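Local coordinates for protein PspGI restriction endonuclease (Pyrococcus sp. GI-H, PDB 3BM3) that probably cleaves double-stranded DNA at a specific sequence as a type II restriction endonuclease, seen here in complex with its substrate DNA, at residues Ile107-Leu112 and Pro137-Pro142; Ile155-Lys160 and Trp188-Asp193; Ile209-Val214 and Lys242-Ser247. The protein carries 2 engineered substitutions. One frame throughout, in Å; residues are numbered along the deposited sequence. Where two conformers were deposited one is given.

In the fold
Along the chain from the N terminus, long helix 85-115 supplies the first half of contact 1, and the following loop, with the small 125-126/134-135 hairpin, returns to lay edge strand 139-141 against it. Helix 144-149 leads on to strand 155-160, which pairs antiparallel with 139-141 on one side and, after helix 167-181, parallel with 186-191 in contact 2. Helix 198-206 precedes strand 211-214, and helices 216-227 and 236-240 fill the connection that contact 3 closes with the far edge strand 243-245. The three closures follow in series, none nested or crossed. All meet in one five-stranded mixed sheet, and F246 of contact 3 packs on F108 and L111 of contact 1.

Contact 1: residues Ile107-Leu112 and Pro137-Pro142. Engineered in segment 137-142: A138 (natural residue Asp).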
# COMPACT_ATOMS: atom_id res chain seq x y z
N ILE C 107 -10.30 -13.44 -12.00
CA ILE C 107 -11.53 -14.03 -11.54
C ILE C 107 -12.68 -13.03 -11.69
O ILE C 107 -13.73 -13.36 -12.21
CB ILE C 107 -11.34 -14.50 -10.11
CG1 ILE C 107 -10.37 -15.70 -10.13
CG2 ILE C 107 -12.67 -14.86 -9.49
CD1 ILE C 107 -9.93 -16.14 -8.72
N PHE C 108 -12.44 -11.79 -11.29
CA PHE C 108 -13.42 -10.74 -11.41
C PHE C 108 -13.85 -10.61 -12.87
O PHE C 108 -15.06 -10.51 -13.15
CB PHE C 108 -12.87 -9.43 -10.87
CG PHE C 108 -13.92 -8.39 -10.62
CD1 PHE C 108 -14.66 -8.43 -9.46
CD2 PHE C 108 -14.17 -7.38 -11.55
CE1 PHE C 108 -15.65 -7.47 -9.23
CE2 PHE C 108 -15.14 -6.42 -11.31
CZ PHE C 108 -15.86 -6.48 -10.14
N THR C 109 -12.90 -10.62 -13.81
CA THR C 109 -13.24 -10.51 -15.23
C THR C 109 -14.10 -11.67 -15.72
O THR C 109 -14.95 -11.50 -16.57
CB THR C 109 -12.01 -10.34 -16.16
OG1 THR C 109 -11.27 -11.56 -16.23
CG2 THR C 109 -11.11 -9.29 -15.61
N LYS C 110 -13.83 -12.85 -15.21
CA LYS C 110 -14.60 -14.02 -15.60
C LYS C 110 -16.05 -13.82 -15.23
O LYS C 110 -16.97 -14.22 -15.99
CB LYS C 110 -14.03 -15.25 -14.90
CG LYS C 110 -12.62 -15.57 -15.31
CD LYS C 110 -12.46 -15.66 -16.84
CE LYS C 110 -11.08 -16.14 -17.25
NZ LYS C 110 -10.81 -15.88 -18.72
N LEU C 111 -16.26 -13.25 -14.05
CA LEU C 111 -17.63 -12.92 -13.58
C LEU C 111 -18.24 -11.81 -14.42
O LEU C 111 -19.37 -11.94 -14.87
CB LEU C 111 -17.64 -12.55 -12.12
CG LEU C 111 -17.38 -13.77 -11.20
CD1 LEU C 111 -16.87 -13.35 -9.83
CD2 LEU C 111 -18.66 -14.61 -11.08
N LEU C 112 -17.46 -10.77 -14.71
CA LEU C 112 -17.95 -9.72 -15.59
C LEU C 112 -18.43 -10.30 -16.93
O LEU C 112 -19.50 -9.99 -17.41
CB LEU C 112 -16.86 -8.67 -15.82
CG LEU C 112 -16.54 -7.80 -14.58
CD1 LEU C 112 -15.41 -6.85 -14.96
CD2 LEU C 112 -17.75 -7.01 -13.99
N PRO C 137 -7.75 2.58 -12.42
CA PRO C 137 -8.70 1.71 -11.78
C PRO C 137 -8.51 0.30 -12.37
O PRO C 137 -8.16 0.15 -13.55
CB PRO C 137 -10.06 2.28 -12.19
CG PRO C 137 -9.82 3.53 -12.88
CD PRO C 137 -8.37 3.71 -13.13
N ALA C 138 -8.74 -0.72 -11.55
CA ALA C 138 -8.69 -2.08 -12.04
C ALA C 138 -9.62 -2.26 -13.21
O ALA C 138 -9.26 -2.87 -14.20
CB ALA C 138 -9.04 -3.12 -10.97
N PHE C 139 -10.83 -1.72 -13.09
CA PHE C 139 -11.80 -1.83 -14.16
C PHE C 139 -12.49 -0.51 -14.38
O PHE C 139 -12.77 0.23 -13.46
CB PHE C 139 -12.84 -2.90 -13.82
CG PHE C 139 -12.22 -4.24 -13.64
CD1 PHE C 139 -11.90 -5.00 -14.74
CD2 PHE C 139 -11.88 -4.71 -12.39
CE1 PHE C 139 -11.26 -6.24 -14.61
CE2 PHE C 139 -11.25 -5.96 -12.25
CZ PHE C 139 -10.96 -6.71 -13.35
N ILE C 140 -12.74 -0.25 -15.65
CA ILE C 140 -13.57 0.85 -16.04
C ILE C 140 -14.71 0.23 -16.79
O ILE C 140 -14.52 -0.51 -17.76
CB ILE C 140 -12.84 1.81 -16.95
CG1 ILE C 140 -11.60 2.34 -16.25
CG2 ILE C 140 -13.77 2.98 -17.34
CD1 ILE C 140 -10.74 3.23 -17.08
N ILE C 141 -15.92 0.54 -16.34
CA ILE C 141 -17.11 -0.03 -16.93
C ILE C 141 -17.92 1.07 -17.59
O ILE C 141 -18.30 2.02 -16.92
CB ILE C 141 -17.92 -0.77 -15.87
CG1 ILE C 141 -17.04 -1.94 -15.35
CG2 ILE C 141 -19.23 -1.24 -16.48
CD1 ILE C 141 -17.62 -2.75 -14.32
N PRO C 142 -18.18 0.97 -18.90
CA PRO C 142 -17.80 -0.12 -19.81
C PRO C 142 -16.45 0.04 -20.49
O PRO C 142 -15.88 -0.95 -21.00
CB PRO C 142 -18.90 -0.07 -20.85
CG PRO C 142 -19.22 1.38 -20.96
CD PRO C 142 -19.02 1.97 -19.59
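Helix segment 107-112 and edge strand 139-141 run almost in the same direction, their axes 16° apart and 11.7 Å from each other at closest approach, so side chains alone bridge the gap. F139 is the centrepiece. Its CG lies anti to its carbonyl carbon (chi1 -60°), which sends the ring toward the helix, among the side chains of F108, T109 and L112. F108, with CG anti to its backbone N, slides past F139 in the opposite direction. The two rings meet obliquely with centroids 5.0 Å apart, and F108 CD2 comes within 3.3 Å of F139 CE2. L112 reaches the same face of the F139 ring one helical turn further on: its CD1 sits 3.9 Å above the plane, displaced toward the rim. T109 comes from another side and crosses F139 at about a right angle, its methyl CG2 pressing on the ring edge 3.2 Å from F139 CE1, a tight approach. The T109 hydroxyl takes no part in this, since OG1 bonds back to I106 O in its own helix. Farther along the strand, the CD1 tip of I141 meets L112 CD2 at 4.3 Å, and I253 of helix 249-259 touches both residues. F139 and I141 bond through their backbones to I157 and I155 of strand 155-160, and I140 to E120; A138 and F139 together face I157 as a classic beta bulge. A138 is an engineered substitution for the natural aspartate. No hydrogen bond or charge pair joins the helix to the strand. Their relative position therefore rests on the shapes of apolar groups, with one phenyl ring gripped over a face and at an edge, while F139 and I141 spend their backbone bonds within the central sheet of this PDDEXK-clan nuclease.

Contact 2: residues Ile155-Lys160 and Trp188-Asp193; sequences ILITVK and WFVGFD. With nucleotides of chain A.
W188, first residue of the segment, donates its backbone N-H to L156 O at 2.7 Å, almost along the C=O axis. Its indole, turned with CG anti to the carbonyl carbon, receives I155 from over one face: the methyl CG2 stands 3.6 Å from the centroid of the five-membered ring, 18° off the normal, in a CH-pi contact. I155 CD1 extends the cover to the six-membered ring, 3.6 Å from W188 CH2. An alanine in place of W188 would remove the whole indole and would probably loosen the packing of I155, and of I249 and I253 from helix 249-259. The W188 carbonyl then takes the N-H of T158 at 3.0 Å, with the CA-H of I157 as a second, softer donor. F189 lies on the face shared with T158 and K160; its ring, with CG anti to the backbone N, crosses the K160 chain at about a right angle, F189 CE1 4.1 Å from K160 CD. This parallel ladder is the pairing within a beta-alpha-beta unit, strand 155-160, helix 167-181 and strand 186-191, at the middle of the mixed sheet of a PDDEXK-clan nuclease. V190 points to the opposite face, that of W188, where its CG2 meets I157 CG2 at 3.6 Å. Its N-H bonds to T158 O at 2.8 Å, and its carbonyl takes the N-H of K160. That lysine brings its CG within 3.6 Å of OP2 of DC5 in DNA chain A, while NZ forms a salt bridge with E169 and only a long, weak ion pair with a phosphate. At G191 a side-chain CB would be crowded by F189 CE2. F192 turns out of the ladder, giving K160 O a weak, bent N-H bond as its ring stacks on F104.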
# COMPACT_ATOMS: atom_id res chain seq x y z
N ILE C 155 -18.34 3.41 -14.51
CA ILE C 155 -17.98 3.01 -13.16
C ILE C 155 -16.49 2.74 -13.16
O ILE C 155 -16.01 2.01 -14.01
CB ILE C 155 -18.70 1.76 -12.69
CG1 ILE C 155 -20.19 1.81 -13.02
CG2 ILE C 155 -18.45 1.53 -11.19
CD1 ILE C 155 -20.91 0.45 -12.78
N LEU C 156 -15.80 3.32 -12.18
CA LEU C 156 -14.42 3.01 -11.92
C LEU C 156 -14.44 2.07 -10.72
O LEU C 156 -15.04 2.37 -9.68
CB LEU C 156 -13.63 4.26 -11.59
CG LEU C 156 -13.86 5.38 -12.57
CD1 LEU C 156 -12.99 6.55 -12.22
CD2 LEU C 156 -13.58 4.88 -13.99
N ILE C 157 -13.76 0.94 -10.88
CA ILE C 157 -13.73 -0.05 -9.83
C ILE C 157 -12.29 -0.35 -9.49
O ILE C 157 -11.50 -0.70 -10.39
CB ILE C 157 -14.40 -1.35 -10.24
CG1 ILE C 157 -15.82 -1.07 -10.73
CG2 ILE C 157 -14.43 -2.28 -9.01
CD1 ILE C 157 -16.64 -2.30 -11.14
N THR C 158 -11.96 -0.18 -8.22
CA THR C 158 -10.66 -0.54 -7.70
C THR C 158 -10.87 -1.85 -6.95
O THR C 158 -11.87 -2.01 -6.24
CB THR C 158 -10.06 0.57 -6.80
OG1 THR C 158 -9.83 1.75 -7.59
CG2 THR C 158 -8.74 0.11 -6.20
N VAL C 159 -9.97 -2.81 -7.16
CA VAL C 159 -10.13 -4.11 -6.64
C VAL C 159 -8.85 -4.47 -5.88
O VAL C 159 -7.76 -4.25 -6.39
CB VAL C 159 -10.36 -5.07 -7.78
CG1 VAL C 159 -10.21 -6.48 -7.35
CG2 VAL C 159 -11.74 -4.81 -8.39
N LYS C 160 -9.01 -4.94 -4.66
CA LYS C 160 -7.90 -5.46 -3.85
C LYS C 160 -8.26 -6.78 -3.22
O LYS C 160 -9.42 -7.01 -2.95
CB LYS C 160 -7.48 -4.47 -2.76
CG LYS C 160 -6.90 -3.22 -3.35
CD LYS C 160 -6.33 -2.32 -2.33
CE LYS C 160 -5.95 -1.00 -2.96
NZ LYS C 160 -4.94 -1.14 -3.98
N TRP C 188 -15.99 2.80 -7.15
CA TRP C 188 -16.39 1.74 -6.26
C TRP C 188 -15.16 0.98 -5.84
O TRP C 188 -14.26 0.78 -6.63
CB TRP C 188 -17.38 0.77 -6.92
CG TRP C 188 -18.67 1.38 -7.38
CD1 TRP C 188 -19.06 2.67 -7.27
CD2 TRP C 188 -19.72 0.70 -8.07
NE1 TRP C 188 -20.29 2.85 -7.86
CE2 TRP C 188 -20.73 1.65 -8.33
CE3 TRP C 188 -19.94 -0.63 -8.44
CZ2 TRP C 188 -21.91 1.31 -8.98
CZ3 TRP C 188 -21.11 -0.95 -9.12
CH2 TRP C 188 -22.07 0.00 -9.35
N PHE C 189 -15.14 0.55 -4.59
CA PHE C 189 -14.02 -0.19 -4.05
C PHE C 189 -14.49 -1.59 -3.75
O PHE C 189 -15.52 -1.81 -3.11
CB PHE C 189 -13.58 0.44 -2.74
CG PHE C 189 -12.45 -0.28 -2.06
CD1 PHE C 189 -11.14 0.06 -2.36
CD2 PHE C 189 -12.69 -1.30 -1.19
CE1 PHE C 189 -10.08 -0.64 -1.77
CE2 PHE C 189 -11.63 -1.99 -0.60
CZ PHE C 189 -10.35 -1.64 -0.88
N VAL C 190 -13.66 -2.53 -4.15
CA VAL C 190 -13.89 -3.94 -3.87
C VAL C 190 -12.67 -4.50 -3.13
O VAL C 190 -11.57 -4.39 -3.62
CB VAL C 190 -14.05 -4.75 -5.17
CG1 VAL C 190 -14.23 -6.20 -4.86
CG2 VAL C 190 -15.18 -4.20 -6.00
N GLY C 191 -12.93 -5.09 -1.97
CA GLY C 191 -11.90 -5.75 -1.20
C GLY C 191 -12.34 -7.17 -1.06
O GLY C 191 -13.54 -7.47 -1.08
N PHE C 192 -11.38 -8.07 -0.99
CA PHE C 192 -11.71 -9.47 -0.86
C PHE C 192 -11.00 -9.97 0.40
O PHE C 192 -10.12 -10.82 0.36
CB PHE C 192 -11.29 -10.22 -2.11
CG PHE C 192 -12.16 -11.41 -2.41
CD1 PHE C 192 -13.49 -11.23 -2.65
CD2 PHE C 192 -11.63 -12.69 -2.47
CE1 PHE C 192 -14.33 -12.32 -2.89
CE2 PHE C 192 -12.46 -13.76 -2.73
CZ PHE C 192 -13.80 -13.55 -2.97
N ASP C 193 -11.42 -9.39 1.52
CA ASP C 193 -10.66 -9.43 2.75
C ASP C 193 -11.62 -9.59 3.88
O ASP C 193 -12.42 -8.71 4.16
CB ASP C 193 -9.83 -8.13 2.90
CG ASP C 193 -8.86 -8.17 4.06
OD1 ASP C 193 -9.06 -8.97 4.99
OD2 ASP C 193 -7.91 -7.34 4.05
P DC A 5 -3.86 -6.59 -4.48
OP1 DC A 5 -5.03 -7.48 -4.49
OP2 DC A 5 -4.01 -5.15 -4.18
O5' DC A 5 -2.81 -7.20 -3.45
C5' DC A 5 -2.40 -8.55 -3.59
C4' DC A 5 -1.32 -8.86 -2.57
O4' DC A 5 -0.21 -7.99 -2.86
C3' DC A 5 -1.74 -8.56 -1.14
O3' DC A 5 -1.51 -9.70 -0.32
C2' DC A 5 -0.87 -7.40 -0.70
C1' DC A 5 0.30 -7.45 -1.66
N1 DC A 5 0.84 -6.12 -1.96
C2 DC A 5 2.21 -5.91 -1.87
O2 DC A 5 2.94 -6.88 -1.63
N3 DC A 5 2.70 -4.66 -2.06
C4 DC A 5 1.87 -3.65 -2.36
N4 DC A 5 2.38 -2.43 -2.50
C5 DC A 5 0.47 -3.86 -2.50
C6 DC A 5 -0.00 -5.09 -2.30

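Contact 3: residues Ile209-Val214 and Lys242-Ser247; sequences IDRVYV and KIRRFS
Four main-chain hydrogen bonds zip strand 211-214 to edge strand 243-245 in parallel, the axes twisted by 34°. Joined through helices 216-227 and 236-240, the two strands form one edge of the mixed sheet. V212 N to K242 O (2.8 Å) is nearly straight; R244 N to V212 O and V214 N to R244 O follow, each almost along its C=O axis. The last, F246 N to V214 O at 2.7 Å, differs: the donor rises 33° out of the carbonyl plane as the chain leaves the strand. Apolar contact is lighter. V212 and I243 share one face of the sheet, and V214 CG1 meets I243 CG2 at 4.2 Å. On the other face Y213 and R244 run side by side, R244 CB 3.3 Å from Y213 CE1, while R245 O lies at the ring edge, 3.3 Å from Y213 CD1. Polar side chains gather beyond them. R211 bends at chi3 (73°) so that NE donates to Y213 OH at 2.9 Å, the oxygen lying in the guanidinium plane. The same bend carries its NH2 to within 3.1 Å of R244 NE, a pair of donors with like charge and no bond between them. R244, folded at chi2 and chi3, lies alongside R211 with the guanidinium planes well tilted to each other. D252 of helix 249-259 answers this crowding: OD1 pairs with R244 NH2, and OD2 serves both R211 NH2 and Y213 OH. The carboxylate probably offsets the repulsion between the two arginines, and their combined charge is likely to keep it ionised; D252 thereby links both strands to helix 249-259.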
# COMPACT_ATOMS: atom_id res chain seq x y z
N ILE C 209 -15.33 7.58 -2.20
CA ILE C 209 -15.68 6.26 -2.67
C ILE C 209 -17.19 6.16 -2.55
O ILE C 209 -17.75 6.38 -1.47
CB ILE C 209 -14.96 5.16 -1.90
CG1 ILE C 209 -13.47 5.16 -2.25
CG2 ILE C 209 -15.52 3.80 -2.26
CD1 ILE C 209 -12.70 6.18 -1.60
N ASP C 210 -17.84 5.86 -3.66
CA ASP C 210 -19.30 5.82 -3.67
C ASP C 210 -19.91 4.60 -3.08
O ASP C 210 -20.98 4.68 -2.51
CB ASP C 210 -19.82 5.99 -5.08
CG ASP C 210 -19.42 7.29 -5.63
OD1 ASP C 210 -19.98 8.31 -5.14
OD2 ASP C 210 -18.50 7.32 -6.44
N ARG C 211 -19.24 3.46 -3.27
CA ARG C 211 -19.74 2.14 -2.86
C ARG C 211 -18.55 1.29 -2.44
O ARG C 211 -17.50 1.31 -3.09
CB ARG C 211 -20.51 1.45 -3.99
CG ARG C 211 -21.66 2.28 -4.54
CD ARG C 211 -22.45 1.55 -5.59
NE ARG C 211 -23.30 0.47 -5.10
CZ ARG C 211 -24.49 0.62 -4.52
NH1 ARG C 211 -24.98 1.82 -4.25
NH2 ARG C 211 -25.18 -0.46 -4.15
N VAL C 212 -18.74 0.53 -1.37
CA VAL C 212 -17.69 -0.33 -0.84
C VAL C 212 -18.23 -1.73 -0.91
O VAL C 212 -19.29 -1.99 -0.35
CB VAL C 212 -17.35 0.06 0.58
CG1 VAL C 212 -16.59 -1.06 1.27
CG2 VAL C 212 -16.52 1.39 0.54
N TYR C 213 -17.49 -2.63 -1.56
CA TYR C 213 -17.86 -4.03 -1.66
C TYR C 213 -16.93 -4.89 -0.85
O TYR C 213 -15.72 -4.72 -0.91
CB TYR C 213 -17.85 -4.51 -3.10
CG TYR C 213 -18.95 -3.84 -3.88
CD1 TYR C 213 -20.18 -4.45 -4.03
CD2 TYR C 213 -18.75 -2.58 -4.42
CE1 TYR C 213 -21.19 -3.83 -4.71
CE2 TYR C 213 -19.73 -1.93 -5.10
CZ TYR C 213 -20.98 -2.56 -5.24
OH TYR C 213 -21.98 -1.92 -5.93
N VAL C 214 -17.50 -5.81 -0.10
CA VAL C 214 -16.75 -6.59 0.86
C VAL C 214 -17.00 -8.07 0.56
O VAL C 214 -18.06 -8.45 0.11
CB VAL C 214 -17.13 -6.22 2.33
CG1 VAL C 214 -17.05 -4.70 2.59
CG2 VAL C 214 -18.50 -6.70 2.69
N LYS C 242 -24.42 1.95 1.22
CA LYS C 242 -23.30 2.04 0.30
C LYS C 242 -22.30 0.91 0.52
O LYS C 242 -21.31 0.86 -0.19
CB LYS C 242 -22.62 3.39 0.47
CG LYS C 242 -23.53 4.57 0.02
CD LYS C 242 -23.06 5.95 0.53
CE LYS C 242 -24.16 7.04 0.28
NZ LYS C 242 -25.36 7.04 1.21
N ILE C 243 -22.53 0.04 1.48
CA ILE C 243 -21.64 -1.09 1.73
C ILE C 243 -22.38 -2.30 1.23
O ILE C 243 -23.52 -2.49 1.58
CB ILE C 243 -21.31 -1.25 3.24
CG1 ILE C 243 -20.53 -0.04 3.72
CG2 ILE C 243 -20.57 -2.52 3.51
CD1 ILE C 243 -20.51 0.07 5.28
N ARG C 244 -21.72 -3.11 0.41
CA ARG C 244 -22.39 -4.18 -0.30
C ARG C 244 -21.54 -5.43 -0.25
O ARG C 244 -20.32 -5.37 -0.13
CB ARG C 244 -22.60 -3.81 -1.77
CG ARG C 244 -23.28 -2.50 -2.06
CD ARG C 244 -24.71 -2.61 -1.87
NE ARG C 244 -25.33 -3.30 -3.02
CZ ARG C 244 -26.51 -3.90 -2.97
NH1 ARG C 244 -27.17 -3.98 -1.82
NH2 ARG C 244 -27.00 -4.47 -4.04
N ARG C 245 -22.19 -6.57 -0.41
CA ARG C 245 -21.46 -7.80 -0.61
C ARG C 245 -20.84 -7.80 -1.99
O ARG C 245 -21.42 -7.32 -2.97
CB ARG C 245 -22.43 -8.98 -0.49
CG ARG C 245 -23.02 -9.17 0.83
CD ARG C 245 -24.00 -10.34 0.76
NE ARG C 245 -24.47 -10.77 2.08
CZ ARG C 245 -25.51 -10.25 2.73
NH1 ARG C 245 -26.21 -9.24 2.21
NH2 ARG C 245 -25.86 -10.72 3.93
N PHE C 246 -19.67 -8.41 -2.09
CA PHE C 246 -19.03 -8.65 -3.37
C PHE C 246 -20.00 -9.22 -4.40
O PHE C 246 -20.05 -8.79 -5.54
CB PHE C 246 -17.87 -9.61 -3.17
CG PHE C 246 -17.21 -10.03 -4.45
CD1 PHE C 246 -16.23 -9.25 -5.01
CD2 PHE C 246 -17.60 -11.19 -5.11
CE1 PHE C 246 -15.60 -9.65 -6.17
CE2 PHE C 246 -16.98 -11.57 -6.29
CZ PHE C 246 -15.99 -10.79 -6.81
N SER C 247 -20.81 -10.17 -3.98
CA SER C 247 -21.70 -10.79 -4.93
C SER C 247 -22.64 -9.83 -5.59
O SER C 247 -23.16 -10.10 -6.68
CB SER C 247 -22.47 -11.91 -4.24
OG SER C 247 -21.60 -12.98 -4.03